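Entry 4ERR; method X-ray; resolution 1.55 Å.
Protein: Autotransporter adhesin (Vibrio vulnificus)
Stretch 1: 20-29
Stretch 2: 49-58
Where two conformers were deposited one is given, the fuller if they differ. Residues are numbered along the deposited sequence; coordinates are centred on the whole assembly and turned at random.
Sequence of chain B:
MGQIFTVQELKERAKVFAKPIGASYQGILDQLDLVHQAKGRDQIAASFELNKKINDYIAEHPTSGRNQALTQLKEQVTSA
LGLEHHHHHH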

# COMPACT_ATOMS: atom_id res chain seq x y z
N PRO B 20 11.80 -0.01 -0.97
CA PRO B 20 11.98 0.42 -2.38
C PRO B 20 10.78 1.13 -2.96
O PRO B 20 10.93 1.97 -3.86
CB PRO B 20 12.23 -0.91 -3.13
CG PRO B 20 11.69 -1.98 -2.22
CD PRO B 20 11.89 -1.48 -0.83
N ILE B 21 9.59 0.80 -2.46
CA ILE B 21 8.37 1.44 -2.94
C ILE B 21 8.40 2.89 -2.49
O ILE B 21 8.11 3.79 -3.28
CB ILE B 21 7.10 0.73 -2.42
CG1 ILE B 21 7.10 -0.76 -2.82
CG2 ILE B 21 5.83 1.40 -2.97
CD1 ILE B 21 5.90 -1.53 -2.34
N GLY B 22 8.76 3.11 -1.23
CA GLY B 22 8.85 4.46 -0.68
C GLY B 22 9.86 5.33 -1.41
O GLY B 22 9.64 6.53 -1.61
N ALA B 23 10.97 4.71 -1.82
CA ALA B 23 11.98 5.40 -2.60
C ALA B 23 11.44 5.85 -3.98
O ALA B 23 11.65 7.01 -4.40
CB ALA B 23 13.25 4.53 -2.75
N SER B 24 10.76 4.96 -4.69
CA SER B 24 10.14 5.32 -5.96
C SER B 24 9.09 6.42 -5.74
O SER B 24 9.01 7.37 -6.51
CB SER B 24 9.51 4.11 -6.65
OG SER B 24 10.48 3.15 -7.00
N TYR B 25 8.31 6.29 -4.67
CA TYR B 25 7.30 7.30 -4.37
C TYR B 25 7.91 8.68 -4.16
O TYR B 25 7.40 9.68 -4.66
CB TYR B 25 6.44 6.89 -3.19
CG TYR B 25 5.30 7.80 -2.88
CD1 TYR B 25 4.32 8.06 -3.83
CD2 TYR B 25 5.12 8.33 -1.61
CE1 TYR B 25 3.21 8.86 -3.53
CE2 TYR B 25 3.99 9.13 -1.30
CZ TYR B 25 3.06 9.38 -2.25
OH TYR B 25 1.94 10.15 -1.93
N GLN B 26 8.99 8.74 -3.40
CA GLN B 26 9.68 9.99 -3.17
C GLN B 26 10.13 10.64 -4.48
O GLN B 26 10.11 11.86 -4.64
CB GLN B 26 10.89 9.79 -2.26
CG GLN B 26 11.47 11.12 -1.76
CD GLN B 26 10.44 11.92 -0.96
OE1 GLN B 26 9.85 11.41 -0.00
NE2 GLN B 26 10.20 13.18 -1.36
N GLY B 27 10.54 9.81 -5.43
CA GLY B 27 10.90 10.29 -6.76
C GLY B 27 9.74 10.99 -7.46
O GLY B 27 9.90 12.03 -8.13
N ILE B 28 8.56 10.41 -7.32
CA ILE B 28 7.35 11.02 -7.86
C ILE B 28 7.06 12.35 -7.17
O ILE B 28 6.77 13.35 -7.85
CB ILE B 28 6.15 10.08 -7.76
CG1 ILE B 28 6.30 8.89 -8.71
CG2 ILE B 28 4.81 10.86 -8.04
CD1 ILE B 28 5.30 7.76 -8.42
N LEU B 29 7.13 12.37 -5.82
CA LEU B 29 6.89 13.58 -5.03
C LEU B 29 7.84 14.73 -5.38
O LEU B 29 7.44 15.91 -5.45
CB LEU B 29 7.02 13.27 -3.54
CG LEU B 29 6.00 12.32 -2.89
CD1 LEU B 29 6.42 12.01 -1.46
CD2 LEU B 29 4.58 12.89 -2.91
N GLU B 49 7.84 13.94 -17.66
CA GLU B 49 8.66 13.05 -16.86
C GLU B 49 7.94 12.56 -15.62
O GLU B 49 8.16 11.43 -15.18
CB GLU B 49 10.00 13.68 -16.52
CG GLU B 49 11.04 12.63 -16.32
CD GLU B 49 11.39 11.83 -17.62
OE1 GLU B 49 10.99 12.21 -18.74
OE2 GLU B 49 12.08 10.83 -17.53
N LEU B 50 7.07 13.40 -15.06
CA LEU B 50 6.21 12.96 -13.95
C LEU B 50 5.34 11.77 -14.40
O LEU B 50 5.25 10.76 -13.71
CB LEU B 50 5.34 14.12 -13.47
CG LEU B 50 4.31 13.80 -12.40
CD1 LEU B 50 4.98 13.26 -11.16
CD2 LEU B 50 3.50 15.05 -12.10
N ASN B 51 4.72 11.91 -15.56
CA ASN B 51 3.87 10.87 -16.06
C ASN B 51 4.62 9.54 -16.24
O ASN B 51 4.11 8.47 -15.89
CB ASN B 51 3.15 11.31 -17.33
CG ASN B 51 1.73 10.86 -17.32
OD1 ASN B 51 0.91 11.40 -16.57
ND2 ASN B 51 1.42 9.84 -18.09
N LYS B 52 5.85 9.62 -16.75
CA LYS B 52 6.68 8.45 -16.89
C LYS B 52 6.97 7.81 -15.54
O LYS B 52 6.87 6.59 -15.39
CB LYS B 52 7.98 8.77 -17.63
CG LYS B 52 8.85 7.59 -17.77
CD LYS B 52 10.08 7.87 -18.66
CE LYS B 52 11.05 6.71 -18.55
NZ LYS B 52 10.41 5.39 -18.70
N LYS B 53 7.33 8.63 -14.55
CA LYS B 53 7.63 8.13 -13.22
C LYS B 53 6.42 7.41 -12.62
O LYS B 53 6.55 6.32 -12.06
CB LYS B 53 8.13 9.26 -12.31
CG LYS B 53 9.47 9.88 -12.78
CD LYS B 53 10.00 10.98 -11.85
CE LYS B 53 11.42 11.44 -12.27
NZ LYS B 53 12.48 10.40 -12.09
N ILE B 54 5.23 8.00 -12.76
CA ILE B 54 3.99 7.38 -12.24
C ILE B 54 3.75 6.05 -12.95
O ILE B 54 3.51 5.04 -12.32
CB ILE B 54 2.76 8.28 -12.39
CG1 ILE B 54 2.95 9.59 -11.61
CG2 ILE B 54 1.50 7.54 -11.92
CD1 ILE B 54 1.94 10.67 -11.93
N ASN B 55 3.85 6.09 -14.28
CA ASN B 55 3.66 4.90 -15.11
C ASN B 55 4.60 3.74 -14.70
O ASN B 55 4.21 2.59 -14.62
CB ASN B 55 3.89 5.28 -16.57
CG ASN B 55 3.15 4.38 -17.53
OD1 ASN B 55 1.95 4.10 -17.36
ND2 ASN B 55 3.85 3.94 -18.56
N ASP B 56 5.87 4.08 -14.46
CA ASP B 56 6.88 3.11 -14.05
C ASP B 56 6.62 2.56 -12.64
O ASP B 56 6.78 1.38 -12.38
CB ASP B 56 8.26 3.72 -14.13
CG ASP B 56 8.69 4.01 -15.57
OD1 ASP B 56 8.13 3.45 -16.54
OD2 ASP B 56 9.62 4.83 -15.72
N TYR B 57 6.21 3.44 -11.74
CA TYR B 57 5.86 3.05 -10.40
C TYR B 57 4.69 2.06 -10.40
O TYR B 57 4.74 1.05 -9.73
CB TYR B 57 5.56 4.31 -9.54
CG TYR B 57 5.00 4.02 -8.16
CD1 TYR B 57 3.67 3.67 -8.00
CD2 TYR B 57 5.80 4.12 -7.02
CE1 TYR B 57 3.15 3.38 -6.76
CE2 TYR B 57 5.27 3.85 -5.76
CZ TYR B 57 3.95 3.48 -5.63
OH TYR B 57 3.47 3.20 -4.36
N ILE B 58 3.62 2.37 -11.13
CA ILE B 58 2.43 1.51 -11.12
C ILE B 58 2.74 0.12 -11.70
O ILE B 58 2.12 -0.87 -11.29
CB ILE B 58 1.24 2.20 -11.82
CG1 ILE B 58 0.84 3.48 -11.07
CG2 ILE B 58 0.05 1.25 -11.94
CD1 ILE B 58 0.01 3.26 -9.82

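Two helices pack almost antiparallel here, their N-to-C directions 162° apart and their axes 9.5 Å apart at closest approach. No hydrogen bond or salt bridge crosses between them; the contact is made by shape and by mostly apolar contacts, and 381 Å² of surface is buried, summed over both sides. Its plan is reciprocal: Y57 of the second helix fits among four residues of the first, and I28 of the first fits among four residues of the second.

P20 opens stretch 1 without reaching the partner, but its carbonyl accepts the backbone hydrogen bond of S24 N. One residue on, I21 is the first to touch. Its CB points sideways, and CG2 lies 3.3 Å from Y57 OH and 3.8 Å from Y57 CE2, so a branched aliphatic group packs beside the far end of the tyrosine. The Y57 hydroxyl, bonded elsewhere in the structure, lets a long ring run through a buried place without leaving its polar tip unsatisfied.

G22 and A23 make no contact, and the helix next presents S24, whose CB points toward the partner. Here the backbones come near, with S24 CA 6.6 Å from Y57 CA, and a small residue suits the spacing: S24 CB meets the edge of the Y57 ring at CD2, 3.7 Å away. Its OG is hydrogen-bonded elsewhere, so the polar atom is not left unsatisfied at the contact. Y25 adds its inner part, CB standing 4.1 Å from Y57 CE2, and completes the socket of I21, S24, Y25 and I28 around the tyrosine.

Q26 is exposed and takes no part. At G27 the partner is a lysine: K53 CD lies 3.9 Å from G27 O, an aliphatic stretch of the chain laid against backbone. K53 thus covers the margin of the contact with methylenes, while an ideal CB on G27 would point toward the partner but stay 4.8 Å from K53 NZ; its crowding would come from S24 O, 3.2 Å away in its own helix.

I28 is the counterpart of Y57. Its CA is 6.1 Å from K53 CA, and although its CB points sideways, the m,t rotamer brings the end of the chain nearer. CD1 reaches Y57 CB at 3.6 Å, CG2 meets L50 CD1 at 3.9 Å and I54 CG1 at 4.2 Å, and CG1 lies 4.1 Å from K53 CB. Isoleucine serves well because CG2 reaches toward L50 and CD1 toward Y57, while both branches meet I54. L29, buried but pointing away, leaves this interface alone.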